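Local coordinates for ThermoDBP-single stranded DNA binding protein (Thermoproteus tenax, PDB 3TEK) that probably binds single-stranded DNA through a non-canonical domain that takes the place of the usual single-stranded DNA-binding protein in Thermoproteales, at residues A[39-44]-A[99-104]; A[24-29]-A[66-71]; A[58-63]-A[74-79]. One frame throughout, in Å; residues are numbered along the deposited sequence.

Contact 1 of 3, residues A[39-44]-A[99-104]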
ATOM      1  N   ARG A  39       7.732  -4.278  11.648  1.00 59.91           N
ATOM      2  CA  ARG A  39       8.040  -4.884  10.342  1.00 63.47           C
ATOM      3  C   ARG A  39       7.596  -4.002   9.207  1.00 59.00           C
ATOM      4  O   ARG A  39       8.316  -3.804   8.236  1.00 58.05           O
ATOM      5  CB  ARG A  39       7.339  -6.230  10.167  1.00 68.64           C
ATOM      6  CG  ARG A  39       7.860  -7.363  11.033  1.00 76.93           C
ATOM      7  CD  ARG A  39       7.143  -8.682  10.675  1.00 81.97           C
ATOM      8  NE  ARG A  39       7.016  -8.901   9.228  1.00 86.14           N
ATOM      9  CZ  ARG A  39       7.999  -9.268   8.408  1.00 91.86           C
ATOM     10  NH1 ARG A  39       9.236  -9.474   8.857  1.00 94.43           N
ATOM     11  NH2 ARG A  39       7.741  -9.432   7.112  1.00 92.99           N
ATOM     12  N   LEU A  40       6.385  -3.480   9.332  1.00 55.74           N
ATOM     13  CA  LEU A  40       5.760  -2.765   8.228  1.00 54.50           C
ATOM     14  C   LEU A  40       6.274  -1.329   8.107  1.00 56.04           C
ATOM     15  O   LEU A  40       6.606  -0.878   7.004  1.00 55.43           O
ATOM     16  CB  LEU A  40       4.237  -2.762   8.381  1.00 51.41           C
ATOM     17  CG  LEU A  40       3.472  -2.000   7.287  1.00 52.83           C
ATOM     18  CD1 LEU A  40       3.630  -2.621   5.884  1.00 49.48           C
ATOM     19  CD2 LEU A  40       2.004  -1.886   7.733  1.00 50.54           C
ATOM     20  N   PHE A  41       6.299  -0.623   9.232  1.00 58.01           N
ATOM     21  CA  PHE A  41       6.608   0.811   9.253  1.00 61.98           C
ATOM     22  C   PHE A  41       7.984   1.132   9.818  1.00 67.32           C
ATOM     23  O   PHE A  41       8.440   2.260   9.674  1.00 72.06           O
ATOM     24  CB  PHE A  41       5.591   1.601  10.091  1.00 59.91           C
ATOM     25  CG  PHE A  41       4.181   1.570   9.571  1.00 56.81           C
ATOM     26  CD1 PHE A  41       3.879   1.987   8.283  1.00 55.84           C
ATOM     27  CD2 PHE A  41       3.140   1.142  10.397  1.00 55.16           C
ATOM     28  CE1 PHE A  41       2.554   1.967   7.824  1.00 54.28           C
ATOM     29  CE2 PHE A  41       1.828   1.123   9.957  1.00 54.25           C
ATOM     30  CZ  PHE A  41       1.530   1.530   8.662  1.00 54.79           C
ATOM     31  N   GLY A  42       8.632   0.162  10.457  1.00 86.79           N
ATOM     32  CA  GLY A  42       9.892   0.399  11.177  1.00 91.12           C
ATOM     33  C   GLY A  42      11.107  -0.307  10.595  1.00 93.41           C
ATOM     34  O   GLY A  42      11.144  -0.635   9.403  1.00 90.41           O
ATOM     35  N   ARG A  43      12.097  -0.565  11.449  1.00101.19           N
ATOM     36  CA  ARG A  43      13.399  -1.084  11.004  1.00106.74           C
ATOM     37  C   ARG A  43      13.566  -2.614  11.114  1.00106.97           C
ATOM     38  O   ARG A  43      14.651  -3.131  10.843  1.00105.85           O
ATOM     39  CB  ARG A  43      14.524  -0.389  11.781  1.00115.54           C
ATOM     40  CG  ARG A  43      14.820  -1.011  13.142  1.00124.19           C
ATOM     41  CD  ARG A  43      15.366   0.004  14.122  1.00135.03           C
ATOM     42  NE  ARG A  43      15.263  -0.449  15.509  1.00142.64           N
ATOM     43  CZ  ARG A  43      14.129  -0.528  16.205  1.00147.04           C
ATOM     44  NH1 ARG A  43      12.961  -0.202  15.655  1.00145.95           N
ATOM     45  NH2 ARG A  43      14.157  -0.950  17.464  1.00154.77           N
ATOM     46  N   TYR A  44      12.511  -3.325  11.515  1.00105.72           N
ATOM     47  CA  TYR A  44      12.580  -4.784  11.719  1.00105.04           C
ATOM     48  C   TYR A  44      12.253  -5.595  10.457  1.00104.02           C
ATOM     49  O   TYR A  44      12.385  -6.820  10.453  1.00100.11           O
ATOM     50  CB  TYR A  44      11.651  -5.222  12.861  1.00109.38           C
ATOM     51  CG  TYR A  44      12.078  -4.745  14.238  1.00114.57           C
ATOM     52  CD1 TYR A  44      13.084  -5.404  14.945  1.00115.99           C
ATOM     53  CD2 TYR A  44      11.463  -3.646  14.840  1.00120.19           C
ATOM     54  CE1 TYR A  44      13.473  -4.973  16.214  1.00121.58           C
ATOM     55  CE2 TYR A  44      11.844  -3.206  16.106  1.00125.41           C
ATOM     56  CZ  TYR A  44      12.847  -3.874  16.787  1.00127.40           C
ATOM     57  OH  TYR A  44      13.227  -3.446  18.039  1.00134.73           O
ATOM     58  N   TRP A  99      -2.271   7.521  10.240  1.00 49.84           N
ATOM     59  CA  TRP A  99      -3.536   6.873  10.515  1.00 49.72           C
ATOM     60  C   TRP A  99      -3.379   5.718  11.538  1.00 49.21           C
ATOM     61  O   TRP A  99      -4.194   5.610  12.457  1.00 48.26           O
ATOM     62  CB  TRP A  99      -4.168   6.362   9.217  1.00 49.26           C
ATOM     63  CG  TRP A  99      -5.337   5.533   9.481  1.00 50.09           C
ATOM     64  CD1 TRP A  99      -6.588   5.969   9.782  1.00 50.87           C
ATOM     65  CD2 TRP A  99      -5.379   4.102   9.518  1.00 48.58           C
ATOM     66  NE1 TRP A  99      -7.417   4.890  10.002  1.00 52.50           N
ATOM     67  CE2 TRP A  99      -6.702   3.733   9.848  1.00 51.57           C
ATOM     68  CE3 TRP A  99      -4.431   3.102   9.300  1.00 49.14           C
ATOM     69  CZ2 TRP A  99      -7.111   2.387   9.959  1.00 51.29           C
ATOM     70  CZ3 TRP A  99      -4.828   1.771   9.390  1.00 51.58           C
ATOM     71  CH2 TRP A  99      -6.156   1.426   9.733  1.00 52.74           C
ATOM     72  N   PHE A 100      -2.346   4.883  11.383  1.00 47.12           N
ATOM     73  CA  PHE A 100      -2.184   3.706  12.260  1.00 47.27           C
ATOM     74  C   PHE A 100      -1.885   4.115  13.680  1.00 48.95           C
ATOM     75  O   PHE A 100      -2.503   3.647  14.607  1.00 47.77           O
ATOM     76  CB  PHE A 100      -1.059   2.800  11.799  1.00 47.55           C
ATOM     77  CG  PHE A 100      -0.850   1.616  12.699  1.00 47.60           C
ATOM     78  CD1 PHE A 100      -1.701   0.524  12.633  1.00 48.61           C
ATOM     79  CD2 PHE A 100       0.159   1.619  13.638  1.00 49.85           C
ATOM     80  CE1 PHE A 100      -1.520  -0.592  13.479  1.00 51.31           C
ATOM     81  CE2 PHE A 100       0.358   0.520  14.508  1.00 51.85           C
ATOM     82  CZ  PHE A 100      -0.483  -0.588  14.430  1.00 51.39           C
ATOM     83  N   PHE A 101      -0.930   5.014  13.847  1.00 50.82           N
ATOM     84  CA  PHE A 101      -0.512   5.388  15.176  1.00 53.56           C
ATOM     85  C   PHE A 101      -1.459   6.344  15.843  1.00 53.47           C
ATOM     86  O   PHE A 101      -1.656   6.251  17.039  1.00 57.15           O
ATOM     87  CB  PHE A 101       0.904   5.940  15.167  1.00 54.07           C
ATOM     88  CG  PHE A 101       1.933   4.885  14.999  1.00 55.87           C
ATOM     89  CD1 PHE A 101       2.224   4.024  16.048  1.00 56.54           C
ATOM     90  CD2 PHE A 101       2.592   4.720  13.779  1.00 56.25           C
ATOM     91  CE1 PHE A 101       3.161   3.021  15.903  1.00 58.30           C
ATOM     92  CE2 PHE A 101       3.551   3.733  13.629  1.00 57.48           C
ATOM     93  CZ  PHE A 101       3.832   2.869  14.685  1.00 57.96           C
ATOM     94  N   GLU A 102      -2.053   7.252  15.086  1.00 53.53           N
ATOM     95  CA  GLU A 102      -2.843   8.322  15.691  1.00 54.60           C
ATOM     96  C   GLU A 102      -4.344   8.043  15.732  1.00 54.56           C
ATOM     97  O   GLU A 102      -5.057   8.679  16.511  1.00 52.41           O
ATOM     98  CB  GLU A 102      -2.585   9.646  14.989  1.00 56.97           C
ATOM     99  CG  GLU A 102      -1.136  10.080  15.077  1.00 59.87           C
ATOM    100  CD  GLU A 102      -0.877  11.493  14.571  1.00 61.75           C
ATOM    101  OE1 GLU A 102       0.310  11.807  14.322  1.00 64.26           O
ATOM    102  OE2 GLU A 102      -1.836  12.287  14.428  1.00 63.93           O
ATOM    103  N   GLU A 103      -4.824   7.112  14.902  1.00 52.61           N
ATOM    104  CA  GLU A 103      -6.237   6.762  14.896  1.00 52.72           C
ATOM    105  C   GLU A 103      -6.467   5.292  15.246  1.00 51.46           C
ATOM    106  O   GLU A 103      -7.195   4.990  16.177  1.00 50.97           O
ATOM    107  CB  GLU A 103      -6.880   7.112  13.553  1.00 55.49           C
ATOM    108  CG  GLU A 103      -7.001   8.608  13.295  1.00 59.05           C
ATOM    109  CD  GLU A 103      -7.428   8.907  11.868  1.00 65.57           C
ATOM    110  OE1 GLU A 103      -6.609   9.440  11.081  1.00 71.53           O
ATOM    111  OE2 GLU A 103      -8.581   8.588  11.517  1.00 69.32           O
ATOM    112  N   ALA A 104      -5.876   4.371  14.494  1.00 49.99           N
ATOM    113  CA  ALA A 104      -6.121   2.923  14.741  1.00 47.31           C
ATOM    114  C   ALA A 104      -5.703   2.454  16.156  1.00 46.84           C
ATOM    115  O   ALA A 104      -6.476   1.789  16.866  1.00 46.55           O
ATOM    116  CB  ALA A 104      -5.440   2.071  13.688  1.00 45.36           C
TER
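Phe41, near the end of the short helix 37-41, faces Phe100 and Phe101 of the long helix 83-108, and the three rings form an aromatic cluster where the short helix packs on the long one. The closest approach is made by one ring corner: Phe41 CE2 stands 3.8 Å from Phe100 CB and 3.9 Å from Phe100 CG, so it meets the base of that side chain. The two rings are neither stacked nor edge-to-face, with centroids 5.8 Å apart and planes at 46°. Phe101 is touched more lightly, Phe41 CD2 lying 4.2 Å from Phe101 CE2, the two side chains running alongside each other in opposing senses. No hydrogen bond spans the two segments.

Phe100 CG is anti to the backbone N (chi1 178°), whereas Phe101 CG lies beside its own (chi1 -75°); with these torsions Phe100 CD2 comes over the centre of the Phe101 ring, 3.7 Å above its plane. Leu40 CD2 covers one face of Phe41 toward the rim. Beyond the segments, Phe93 and Lys97 of the long helix also touch Phe41, while Phe116 brings a further ring to Phe100, tying the cluster to the start of strand 116-124.

The long helix widens just here into a pi-type turn. Its marker is the carbonyl of Trp99, whose O accepts both the regular bond from Glu103 N and a second one from Ala104 N, each 2.9 Å long.

Contact 2 of 3, residues A[24-29]-A[66-71]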
ATOM      1  N   LYS A  24      -6.469   5.637 -18.906  1.00 49.60           N
ATOM      2  CA  LYS A  24      -6.773   4.482 -18.107  1.00 49.48           C
ATOM      3  C   LYS A  24      -6.010   4.617 -16.791  1.00 47.81           C
ATOM      4  O   LYS A  24      -4.823   4.886 -16.794  1.00 48.60           O
ATOM      5  CB  LYS A  24      -6.327   3.225 -18.823  1.00 52.23           C
ATOM      6  CG  LYS A  24      -7.046   2.977 -20.107  1.00 56.41           C
ATOM      7  CD  LYS A  24      -8.385   2.310 -19.861  1.00 60.22           C
ATOM      8  CE  LYS A  24      -8.963   1.703 -21.166  1.00 62.77           C
ATOM      9  NZ  LYS A  24      -9.855   2.673 -21.841  1.00 65.33           N
ATOM     10  N   LEU A  25      -6.694   4.438 -15.674  1.00 45.00           N
ATOM     11  CA  LEU A  25      -6.038   4.394 -14.370  1.00 43.99           C
ATOM     12  C   LEU A  25      -6.189   2.994 -13.788  1.00 42.34           C
ATOM     13  O   LEU A  25      -7.038   2.221 -14.231  1.00 42.58           O
ATOM     14  CB  LEU A  25      -6.607   5.455 -13.429  1.00 44.48           C
ATOM     15  CG  LEU A  25      -6.448   6.875 -14.006  1.00 46.49           C
ATOM     16  CD1 LEU A  25      -7.767   7.374 -14.450  1.00 47.46           C
ATOM     17  CD2 LEU A  25      -5.889   7.831 -12.964  1.00 48.76           C
ATOM     18  N   VAL A  26      -5.375   2.699 -12.784  1.00 40.60           N
ATOM     19  CA  VAL A  26      -5.389   1.398 -12.148  1.00 39.57           C
ATOM     20  C   VAL A  26      -5.888   1.547 -10.728  1.00 39.01           C
ATOM     21  O   VAL A  26      -5.248   2.204  -9.898  1.00 40.18           O
ATOM     22  CB  VAL A  26      -4.000   0.734 -12.166  1.00 40.03           C
ATOM     23  CG1 VAL A  26      -4.094  -0.712 -11.635  1.00 39.21           C
ATOM     24  CG2 VAL A  26      -3.401   0.737 -13.607  1.00 41.35           C
ATOM     25  N   LEU A  27      -7.057   0.959 -10.467  1.00 39.58           N
ATOM     26  CA  LEU A  27      -7.556   0.812  -9.093  1.00 40.69           C
ATOM     27  C   LEU A  27      -6.901  -0.406  -8.450  1.00 41.28           C
ATOM     28  O   LEU A  27      -7.011  -1.507  -8.972  1.00 41.40           O
ATOM     29  CB  LEU A  27      -9.071   0.668  -9.089  1.00 42.05           C
ATOM     30  CG  LEU A  27      -9.783   0.471  -7.753  1.00 44.31           C
ATOM     31  CD1 LEU A  27      -9.450   1.570  -6.755  1.00 45.22           C
ATOM     32  CD2 LEU A  27     -11.265   0.424  -7.988  1.00 46.62           C
ATOM     33  N   ILE A  28      -6.204  -0.205  -7.333  1.00 41.71           N
ATOM     34  CA  ILE A  28      -5.510  -1.291  -6.681  1.00 43.00           C
ATOM     35  C   ILE A  28      -6.072  -1.504  -5.274  1.00 46.98           C
ATOM     36  O   ILE A  28      -6.151  -0.574  -4.467  1.00 48.27           O
ATOM     37  CB  ILE A  28      -4.024  -1.029  -6.579  1.00 42.99           C
ATOM     38  CG1 ILE A  28      -3.419  -0.776  -7.967  1.00 41.62           C
ATOM     39  CG2 ILE A  28      -3.321  -2.194  -5.886  1.00 43.93           C
ATOM     40  CD1 ILE A  28      -1.960  -0.536  -7.909  1.00 43.21           C
ATOM     41  N   ARG A  29      -6.458  -2.746  -5.001  1.00 48.50           N
ATOM     42  CA  ARG A  29      -6.869  -3.168  -3.681  1.00 52.45           C
ATOM     43  C   ARG A  29      -5.702  -3.927  -3.094  1.00 50.38           C
ATOM     44  O   ARG A  29      -5.295  -4.948  -3.640  1.00 50.40           O
ATOM     45  CB  ARG A  29      -8.105  -4.065  -3.751  1.00 58.11           C
ATOM     46  CG  ARG A  29      -9.337  -3.342  -4.281  1.00 66.60           C
ATOM     47  CD  ARG A  29     -10.507  -4.264  -4.582  1.00 74.24           C
ATOM     48  NE  ARG A  29     -11.512  -3.528  -5.355  1.00 80.99           N
ATOM     49  CZ  ARG A  29     -11.948  -3.823  -6.584  1.00 85.36           C
ATOM     50  NH1 ARG A  29     -11.517  -4.899  -7.241  1.00 89.34           N
ATOM     51  NH2 ARG A  29     -12.864  -3.039  -7.153  1.00 85.02           N
ATOM     52  N   GLU A  66      -0.727  -7.160 -14.713  1.00 54.89           N
ATOM     53  CA  GLU A  66      -2.101  -7.702 -14.800  1.00 56.82           C
ATOM     54  C   GLU A  66      -2.913  -6.955 -15.840  1.00 56.27           C
ATOM     55  O   GLU A  66      -3.466  -7.544 -16.785  1.00 54.83           O
ATOM     56  CB  GLU A  66      -2.821  -7.553 -13.463  1.00 61.84           C
ATOM     57  CG  GLU A  66      -2.650  -8.698 -12.524  1.00 70.54           C
ATOM     58  CD  GLU A  66      -3.631  -9.829 -12.826  1.00 77.72           C
ATOM     59  OE1 GLU A  66      -4.856  -9.553 -12.948  1.00 79.81           O
ATOM     60  OE2 GLU A  66      -3.170 -10.989 -12.934  1.00 81.16           O
ATOM     61  N   GLN A  67      -2.958  -5.638 -15.680  1.00 51.75           N
ATOM     62  CA  GLN A  67      -3.828  -4.827 -16.517  1.00 51.36           C
ATOM     63  C   GLN A  67      -3.327  -4.541 -17.943  1.00 49.70           C
ATOM     64  O   GLN A  67      -4.141  -4.477 -18.860  1.00 50.58           O
ATOM     65  CB  GLN A  67      -4.187  -3.522 -15.795  1.00 49.83           C
ATOM     66  CG  GLN A  67      -4.946  -3.774 -14.490  1.00 50.80           C
ATOM     67  CD  GLN A  67      -6.089  -4.763 -14.651  1.00 51.12           C
ATOM     68  OE1 GLN A  67      -6.787  -4.775 -15.671  1.00 51.92           O
ATOM     69  NE2 GLN A  67      -6.294  -5.593 -13.634  1.00 50.95           N
ATOM     70  N   PHE A  68      -2.025  -4.353 -18.122  1.00 47.68           N
ATOM     71  CA  PHE A  68      -1.472  -3.975 -19.440  1.00 50.20           C
ATOM     72  C   PHE A  68      -0.574  -5.031 -20.111  1.00 52.09           C
ATOM     73  O   PHE A  68       0.012  -4.752 -21.152  1.00 52.02           O
ATOM     74  CB  PHE A  68      -0.666  -2.687 -19.316  1.00 47.49           C
ATOM     75  CG  PHE A  68      -1.469  -1.532 -18.829  1.00 48.35           C
ATOM     76  CD1 PHE A  68      -2.367  -0.889 -19.679  1.00 50.23           C
ATOM     77  CD2 PHE A  68      -1.329  -1.085 -17.526  1.00 46.51           C
ATOM     78  CE1 PHE A  68      -3.125   0.182 -19.232  1.00 51.57           C
ATOM     79  CE2 PHE A  68      -2.074  -0.009 -17.052  1.00 48.77           C
ATOM     80  CZ  PHE A  68      -2.974   0.636 -17.914  1.00 51.58           C
ATOM     81  N   GLY A  69      -0.440  -6.204 -19.492  1.00 51.70           N
ATOM     82  CA  GLY A  69       0.452  -7.264 -19.976  1.00 54.42           C
ATOM     83  C   GLY A  69       1.933  -6.949 -19.806  1.00 54.29           C
ATOM     84  O   GLY A  69       2.294  -6.146 -18.959  1.00 54.41           O
ATOM     85  N   PRO A  70       2.805  -7.553 -20.637  1.00 58.99           N
ATOM     86  CA  PRO A  70       4.245  -7.393 -20.403  1.00 60.55           C
ATOM     87  C   PRO A  70       4.734  -5.950 -20.523  1.00 58.90           C
ATOM     88  O   PRO A  70       5.658  -5.582 -19.806  1.00 55.75           O
ATOM     89  CB  PRO A  70       4.893  -8.291 -21.476  1.00 65.68           C
ATOM     90  CG  PRO A  70       3.883  -8.411 -22.535  1.00 66.60           C
ATOM     91  CD  PRO A  70       2.540  -8.373 -21.833  1.00 63.80           C
ATOM     92  N   ASP A  71       4.119  -5.133 -21.389  1.00 58.41           N
ATOM     93  CA  ASP A  71       4.463  -3.691 -21.424  1.00 57.36           C
ATOM     94  C   ASP A  71       4.178  -3.002 -20.071  1.00 52.87           C
ATOM     95  O   ASP A  71       4.673  -1.922 -19.814  1.00 50.96           O
ATOM     96  CB  ASP A  71       3.766  -2.920 -22.568  1.00 62.80           C
ATOM     97  CG  ASP A  71       4.500  -1.589 -22.931  1.00 67.25           C
ATOM     98  OD1 ASP A  71       3.903  -0.493 -22.822  1.00 64.30           O
ATOM     99  OD2 ASP A  71       5.696  -1.630 -23.300  1.00 69.19           O
TER
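Helix-on-sheet packing is the setting here: the last turn of helix 52-68 rests on strand 23-31, where Val26 meets Gln67 and Phe68. The backbones are closest at Val26 and Gln67, whose CA atoms are 7.8 Å apart, a spacing bridged by side chains with no hydrogen bond between the segments. Val26 divides its two methyl branches between the helical residues. Val26 CG2 and Phe68 CE2 meet at 3.8 Å, the two side chains approaching head-on and the methyl oblique to the ring; Val26 CG1 lies 4.3 Å from Gln67 CG. The valine torsion explains the division, since CG1 is anti to the backbone N (chi1 -173°) and CG2 is turned back beside it.

Phe68 also reaches further along the strand. Lys24 CB sits at the edge of the Phe68 ring, near the ring plane and 4.3 Å from Phe68 CZ, so the lysine is met at the root of its side chain; the rest of the chain turns off toward strand 13-20, where Lys24 NZ bonds to Thr19 OG1. Gln67 is similarly divided: its aliphatic part packs on Val26, while NE2 donates to Ser15 OG on the same strand 13-20. Within the helix, Gln67 CB lies 4.1 Å above one face of the Phe68 ring, toward its rim.

Directly after Phe68 the helix stops at Gly69, whose positive phi of 71° breaks the helical path. Strand 23-31 lies between strands 13-20 and 116-124; Val26 bonds through its backbone to Leu124 of the latter. Such a helix end, seated on one face of a four-stranded antiparallel sheet, is typical of a two-layer alpha+beta fold.

Contact 3 of 3, residues A[58-63]-A[74-79]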
ATOM      1  N   GLY A  58       5.815  -4.053  -5.293  1.00 46.90           N
ATOM      2  CA  GLY A  58       5.346  -5.311  -5.864  1.00 48.06           C
ATOM      3  C   GLY A  58       3.882  -5.225  -6.225  1.00 46.78           C
ATOM      4  O   GLY A  58       3.461  -5.708  -7.277  1.00 47.51           O
ATOM      5  N   ALA A  59       3.103  -4.566  -5.369  1.00 44.54           N
ATOM      6  CA  ALA A  59       1.685  -4.377  -5.648  1.00 44.10           C
ATOM      7  C   ALA A  59       1.464  -3.554  -6.931  1.00 41.74           C
ATOM      8  O   ALA A  59       0.622  -3.905  -7.754  1.00 43.31           O
ATOM      9  CB  ALA A  59       0.958  -3.723  -4.436  1.00 42.50           C
ATOM     10  N   VAL A  60       2.238  -2.487  -7.109  1.00 39.61           N
ATOM     11  CA  VAL A  60       2.088  -1.644  -8.306  1.00 39.80           C
ATOM     12  C   VAL A  60       2.546  -2.368  -9.558  1.00 40.27           C
ATOM     13  O   VAL A  60       1.843  -2.366 -10.571  1.00 44.19           O
ATOM     14  CB  VAL A  60       2.808  -0.317  -8.094  1.00 38.46           C
ATOM     15  CG1 VAL A  60       2.867   0.492  -9.357  1.00 38.56           C
ATOM     16  CG2 VAL A  60       2.103   0.439  -6.913  1.00 37.18           C
ATOM     17  N   ALA A  61       3.720  -2.972  -9.505  1.00 42.23           N
ATOM     18  CA  ALA A  61       4.325  -3.618 -10.684  1.00 43.66           C
ATOM     19  C   ALA A  61       3.438  -4.762 -11.107  1.00 46.27           C
ATOM     20  O   ALA A  61       3.146  -4.907 -12.291  1.00 48.77           O
ATOM     21  CB  ALA A  61       5.723  -4.138 -10.366  1.00 45.06           C
ATOM     22  N   GLY A  62       3.001  -5.558 -10.123  1.00 46.86           N
ATOM     23  CA  GLY A  62       2.088  -6.672 -10.354  1.00 49.33           C
ATOM     24  C   GLY A  62       0.779  -6.235 -10.992  1.00 48.69           C
ATOM     25  O   GLY A  62       0.329  -6.851 -11.943  1.00 47.96           O
ATOM     26  N   SER A  63       0.173  -5.165 -10.475  1.00 46.06           N
ATOM     27  CA  SER A  63      -1.067  -4.647 -11.067  1.00 44.99           C
ATOM     28  C   SER A  63      -0.843  -4.133 -12.509  1.00 45.02           C
ATOM     29  O   SER A  63      -1.696  -4.315 -13.365  1.00 45.42           O
ATOM     30  CB  SER A  63      -1.690  -3.560 -10.206  1.00 44.88           C
ATOM     31  OG  SER A  63      -1.948  -4.040  -8.882  1.00 46.90           O
ATOM     32  N   ASN A  74       7.382  -2.150 -18.597  1.00 50.63           N
ATOM     33  CA  ASN A  74       7.958  -0.900 -19.122  1.00 50.57           C
ATOM     34  C   ASN A  74       7.372   0.335 -18.443  1.00 46.04           C
ATOM     35  O   ASN A  74       8.078   1.294 -18.189  1.00 44.90           O
ATOM     36  CB  ASN A  74       7.746  -0.806 -20.628  1.00 52.69           C
ATOM     37  CG  ASN A  74       8.545  -1.844 -21.372  1.00 56.90           C
ATOM     38  OD1 ASN A  74       9.705  -2.061 -21.075  1.00 60.41           O
ATOM     39  ND2 ASN A  74       7.935  -2.481 -22.337  1.00 61.95           N
ATOM     40  N   ILE A  75       6.067   0.291 -18.180  1.00 44.31           N
ATOM     41  CA  ILE A  75       5.372   1.396 -17.534  1.00 42.14           C
ATOM     42  C   ILE A  75       5.981   1.514 -16.159  1.00 42.49           C
ATOM     43  O   ILE A  75       6.393   2.590 -15.749  1.00 42.85           O
ATOM     44  CB  ILE A  75       3.851   1.162 -17.407  1.00 42.24           C
ATOM     45  CG1 ILE A  75       3.198   0.920 -18.784  1.00 42.91           C
ATOM     46  CG2 ILE A  75       3.186   2.369 -16.749  1.00 41.11           C
ATOM     47  CD1 ILE A  75       1.675   0.604 -18.746  1.00 42.63           C
ATOM     48  N   PHE A  76       6.062   0.390 -15.463  1.00 41.89           N
ATOM     49  CA  PHE A  76       6.601   0.382 -14.108  1.00 43.92           C
ATOM     50  C   PHE A  76       8.031   0.912 -14.023  1.00 45.33           C
ATOM     51  O   PHE A  76       8.355   1.718 -13.135  1.00 44.42           O
ATOM     52  CB  PHE A  76       6.549  -1.007 -13.487  1.00 44.65           C
ATOM     53  CG  PHE A  76       7.033  -1.030 -12.069  1.00 43.44           C
ATOM     54  CD1 PHE A  76       6.330  -0.364 -11.075  1.00 42.80           C
ATOM     55  CD2 PHE A  76       8.197  -1.702 -11.732  1.00 45.94           C
ATOM     56  CE1 PHE A  76       6.783  -0.351  -9.777  1.00 44.74           C
ATOM     57  CE2 PHE A  76       8.655  -1.719 -10.436  1.00 45.93           C
ATOM     58  CZ  PHE A  76       7.947  -1.039  -9.446  1.00 45.66           C
ATOM     59  N   ASN A  77       8.875   0.438 -14.933  1.00 46.86           N
ATOM     60  CA  ASN A  77      10.276   0.873 -14.972  1.00 47.17           C
ATOM     61  C   ASN A  77      10.424   2.369 -15.204  1.00 45.88           C
ATOM     62  O   ASN A  77      11.284   2.997 -14.613  1.00 45.03           O
ATOM     63  CB  ASN A  77      11.075   0.064 -16.009  1.00 48.70           C
ATOM     64  CG  ASN A  77      11.442  -1.312 -15.500  1.00 51.20           C
ATOM     65  OD1 ASN A  77      11.491  -1.534 -14.290  1.00 53.39           O
ATOM     66  ND2 ASN A  77      11.686  -2.251 -16.418  1.00 51.75           N
ATOM     67  N   ARG A  78       9.555   2.939 -16.035  1.00 45.35           N
ATOM     68  CA  ARG A  78       9.532   4.379 -16.197  1.00 44.57           C
ATOM     69  C   ARG A  78       9.114   5.112 -14.911  1.00 44.88           C
ATOM     70  O   ARG A  78       9.805   6.021 -14.463  1.00 45.00           O
ATOM     71  CB  ARG A  78       8.589   4.778 -17.307  1.00 45.46           C
ATOM     72  CG  ARG A  78       8.447   6.281 -17.437  1.00 45.06           C
ATOM     73  CD  ARG A  78       7.750   6.623 -18.710  1.00 45.85           C
ATOM     74  NE  ARG A  78       6.419   6.038 -18.757  1.00 45.23           N
ATOM     75  CZ  ARG A  78       5.337   6.536 -18.151  1.00 45.33           C
ATOM     76  NH1 ARG A  78       5.407   7.642 -17.402  1.00 45.29           N
ATOM     77  NH2 ARG A  78       4.169   5.911 -18.281  1.00 45.46           N
ATOM     78  N   ILE A  79       7.979   4.738 -14.332  1.00 43.34           N
ATOM     79  CA  ILE A  79       7.440   5.522 -13.232  1.00 44.18           C
ATOM     80  C   ILE A  79       8.169   5.308 -11.927  1.00 45.45           C
ATOM     81  O   ILE A  79       8.188   6.211 -11.063  1.00 43.95           O
ATOM     82  CB  ILE A  79       5.919   5.296 -13.023  1.00 43.67           C
ATOM     83  CG1 ILE A  79       5.617   3.894 -12.515  1.00 41.31           C
ATOM     84  CG2 ILE A  79       5.177   5.548 -14.291  1.00 42.13           C
ATOM     85  CD1 ILE A  79       4.179   3.741 -12.062  1.00 41.70           C
TER
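The segments 58-63 and 74-79 are helical and run roughly antiparallel, their axes 9.4 Å apart at closest approach and inclined at 142°, with Ala61 and Phe76 nearest at 5.7 Å between CA atoms. That close passage is filled by a methyl-on-ring contact. Ala61 CB lies 3.6 Å from the centroid of the Phe76 ring and only 5° off the ring normal, a CH-pi interaction squarely over the face. The centring is confirmed by the ring atoms, from which Ala61 CB is almost equidistant, the nearest being Phe76 CD2 at 3.7 Å. With CG anti to the backbone N (chi1 -177°), the Phe76 ring is carried out toward the partner helix.

Val60 meets the same ring from a different direction. Val60 CG1 stands 4.0 Å from Phe76 CD1, obliquely to the ring, and the two side chains cross at about a right angle. Together the segments belong to a helical hairpin formed by helices 52-68 and 71-79, joined by a tight turn, and one flank of it lies against the antiparallel sheet, where Val60 and Ile79 both touch Leu124 of strand 116-124. Ile79 approaches Val60 only loosely, Ile79 CD1 being 4.4 Å from Val60 CG1.

On the sheet-facing side of the first helix, Ser63 turns its hydroxyl back on its own backbone. Ser63 OG donates to Ala59 O at 2.8 Å, tilted out of the carbonyl plane, while Ser63 N reaches the same oxygen from the opposite face. The buried hydroxyl is thereby satisfied within the helix, and Ser63 packs its side chain against Val26 and Ile28 of strand 23-31.

Contacts 2 and 3 share helix 52-68 and touch directly, Phe68 CD2 lying 3.7 Å from Ile75 CD1. They form one continuous patch, with centres about 9 Å apart. Contact 1 lies on the opposite side of the chain's centre, about 25 Å from contact 3 between centres, and joins different helices. All touching residues of contact 3 are buried; contact 1 is mostly buried but has Phe101 at its exposed border, and contact 2 runs from buried Val26 out to exposed Lys24. None has a hydrogen bond across its segments, yet the chemistry differs: obliquely meeting rings in contact 1, aliphatic groups beside one ring in contact 2, and a methyl centred over a ring in contact 3.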